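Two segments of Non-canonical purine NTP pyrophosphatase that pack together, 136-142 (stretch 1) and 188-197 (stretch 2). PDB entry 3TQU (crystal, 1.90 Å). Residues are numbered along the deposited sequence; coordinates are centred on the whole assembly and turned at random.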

# COMPACT_ATOMS: atom_id res chain seq x y z
N PRO A 136 0.37 7.70 -2.61
CA PRO A 136 -1.06 7.72 -2.29
C PRO A 136 -1.31 7.22 -0.88
O PRO A 136 -0.53 6.42 -0.36
CB PRO A 136 -1.65 6.75 -3.31
CG PRO A 136 -0.53 5.83 -3.67
CD PRO A 136 0.69 6.71 -3.65
N LEU A 137 -2.38 7.71 -0.26
CA LEU A 137 -2.82 7.14 1.00
C LEU A 137 -3.31 5.73 0.73
O LEU A 137 -4.13 5.52 -0.15
CB LEU A 137 -3.96 7.97 1.59
CG LEU A 137 -4.62 7.42 2.85
CD1 LEU A 137 -3.62 7.29 3.98
CD2 LEU A 137 -5.79 8.30 3.25
N ILE A 138 -2.79 4.76 1.49
CA ILE A 138 -3.23 3.38 1.35
C ILE A 138 -3.87 2.91 2.65
O ILE A 138 -3.23 2.94 3.70
CB ILE A 138 -2.06 2.44 1.00
CG1 ILE A 138 -1.35 2.91 -0.28
CG2 ILE A 138 -2.54 1.00 0.87
CD1 ILE A 138 -2.23 2.92 -1.50
N CYS A 139 -5.13 2.50 2.58
CA CYS A 139 -5.82 1.94 3.73
C CYS A 139 -6.11 0.47 3.47
O CYS A 139 -6.73 0.13 2.46
CB CYS A 139 -7.12 2.69 4.00
SG CYS A 139 -6.90 4.45 4.32
N HIS A 140 -5.66 -0.40 4.36
CA HIS A 140 -5.81 -1.83 4.15
C HIS A 140 -6.61 -2.49 5.27
O HIS A 140 -6.11 -2.67 6.38
CB HIS A 140 -4.44 -2.49 4.00
CG HIS A 140 -4.50 -3.94 3.63
ND1 HIS A 140 -3.39 -4.66 3.27
CD2 HIS A 140 -5.55 -4.80 3.57
CE1 HIS A 140 -3.74 -5.91 3.00
NE2 HIS A 140 -5.04 -6.02 3.17
N GLY A 141 -7.85 -2.86 4.96
CA GLY A 141 -8.72 -3.53 5.92
C GLY A 141 -8.68 -5.04 5.75
O GLY A 141 -8.74 -5.55 4.62
N VAL A 142 -8.58 -5.76 6.86
CA VAL A 142 -8.52 -7.21 6.83
C VAL A 142 -9.54 -7.83 7.78
O VAL A 142 -9.62 -7.45 8.95
CB VAL A 142 -7.11 -7.73 7.19
CG1 VAL A 142 -7.09 -9.25 7.22
CG2 VAL A 142 -6.08 -7.20 6.21
N GLN A 188 -13.39 -1.61 8.13
CA GLN A 188 -12.09 -1.29 8.72
C GLN A 188 -11.28 -0.34 7.84
O GLN A 188 -10.68 0.62 8.33
CB GLN A 188 -11.30 -2.57 9.02
CG GLN A 188 -11.93 -3.44 10.10
CD GLN A 188 -11.23 -4.77 10.29
OE1 GLN A 188 -10.11 -4.84 10.79
NE2 GLN A 188 -11.90 -5.85 9.89
N ALA A 189 -11.26 -0.61 6.54
CA ALA A 189 -10.58 0.28 5.61
C ALA A 189 -11.18 1.68 5.69
O ALA A 189 -10.46 2.68 5.78
CB ALA A 189 -10.67 -0.26 4.19
N LEU A 190 -12.51 1.75 5.69
CA LEU A 190 -13.20 3.04 5.72
C LEU A 190 -12.92 3.82 7.00
O LEU A 190 -12.80 5.04 6.97
CB LEU A 190 -14.71 2.84 5.52
CG LEU A 190 -15.15 2.44 4.12
CD1 LEU A 190 -16.65 2.19 4.07
CD2 LEU A 190 -14.76 3.51 3.12
N GLU A 191 -12.83 3.12 8.13
CA GLU A 191 -12.54 3.78 9.39
C GLU A 191 -11.10 4.32 9.41
O GLU A 191 -10.85 5.39 9.96
CB GLU A 191 -12.82 2.87 10.59
CG GLU A 191 -12.00 1.59 10.64
CD GLU A 191 -10.71 1.74 11.42
OE1 GLU A 191 -9.95 0.75 11.50
OE2 GLU A 191 -10.45 2.84 11.96
N GLN A 192 -10.18 3.59 8.80
CA GLN A 192 -8.80 4.05 8.65
C GLN A 192 -8.77 5.32 7.81
O GLN A 192 -8.08 6.28 8.14
CB GLN A 192 -7.94 2.97 7.98
CG GLN A 192 -7.82 1.67 8.76
CD GLN A 192 -7.06 0.60 7.99
OE1 GLN A 192 -6.29 0.92 7.08
NE2 GLN A 192 -7.28 -0.66 8.33
N LEU A 193 -9.52 5.30 6.71
CA LEU A 193 -9.64 6.45 5.82
C LEU A 193 -10.25 7.66 6.55
O LEU A 193 -9.75 8.78 6.43
CB LEU A 193 -10.50 6.10 4.61
CG LEU A 193 -10.75 7.24 3.60
CD1 LEU A 193 -9.45 7.59 2.89
CD2 LEU A 193 -11.82 6.85 2.60
N SER A 194 -11.32 7.42 7.30
CA SER A 194 -11.98 8.49 8.03
C SER A 194 -11.04 9.14 9.04
O SER A 194 -11.01 10.36 9.18
CB SER A 194 -13.22 7.96 8.75
OG SER A 194 -13.87 9.01 9.45
N THR A 195 -10.29 8.31 9.76
CA THR A 195 -9.35 8.82 10.74
C THR A 195 -8.37 9.80 10.10
O THR A 195 -8.10 10.87 10.65
CB THR A 195 -8.57 7.68 11.42
OG1 THR A 195 -9.47 6.88 12.20
CG2 THR A 195 -7.49 8.23 12.33
N VAL A 196 -7.85 9.44 8.93
CA VAL A 196 -6.89 10.29 8.24
C VAL A 196 -7.55 11.57 7.73
O VAL A 196 -7.01 12.66 7.90
CB VAL A 196 -6.21 9.55 7.07
CG1 VAL A 196 -5.31 10.50 6.29
CG2 VAL A 196 -5.42 8.36 7.60
N LEU A 197 -8.71 11.43 7.10
CA LEU A 197 -9.41 12.58 6.54
C LEU A 197 -9.90 13.54 7.62
O LEU A 197 -9.80 14.75 7.47
CB LEU A 197 -10.57 12.12 5.65
CG LEU A 197 -10.15 11.46 4.34
CD1 LEU A 197 -11.36 11.02 3.54
CD2 LEU A 197 -9.28 12.41 3.53
O HOH W 1 -7.98 -4.32 9.17

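A helix (188-197) packs on a strand (137-142) running roughly antiparallel to it, at 147°, through a small apolar patch at one end and glutamine-to-backbone hydrogen bonds at the other, burying 426 Å² in all. L137 and C139 point their CA-to-CB bonds toward the helix, whereas I138, H140 and V142 point away, as alternation along a strand dictates. L137 CD2 lies 3.7 Å from L193 CD1 and 3.8 Å from V196 CG1, so one methyl group touches two branched side chains three residues apart, nearly one turn of the helix. Next along, the compact side chain of buried C139 fits close to the helix, with SG 4.0 Å from L193 CB. At G141 the backbones come nearest, G141 CA lying 4.3 Å from A189 CA; a CB on G141 would clash with A189 N, and the small A189 CB sits 3.9 Å from G141 N. Q192, extended at chi1 m and chi2 t, brings its amide to the backbone of H140: Q192 NE2 donates to H140 O (3.0 Å, 163°), while Q192 OE1 accepts a weak bond from H140 N (3.1 Å). Q188 reaches the strand likewise, Q188 NE2 giving a weak bond to V142 O (2.9 Å). Water 1 extends this link, accepting from V142 N (2.8 Å) and donating to Q188 OE1 (2.7 Å).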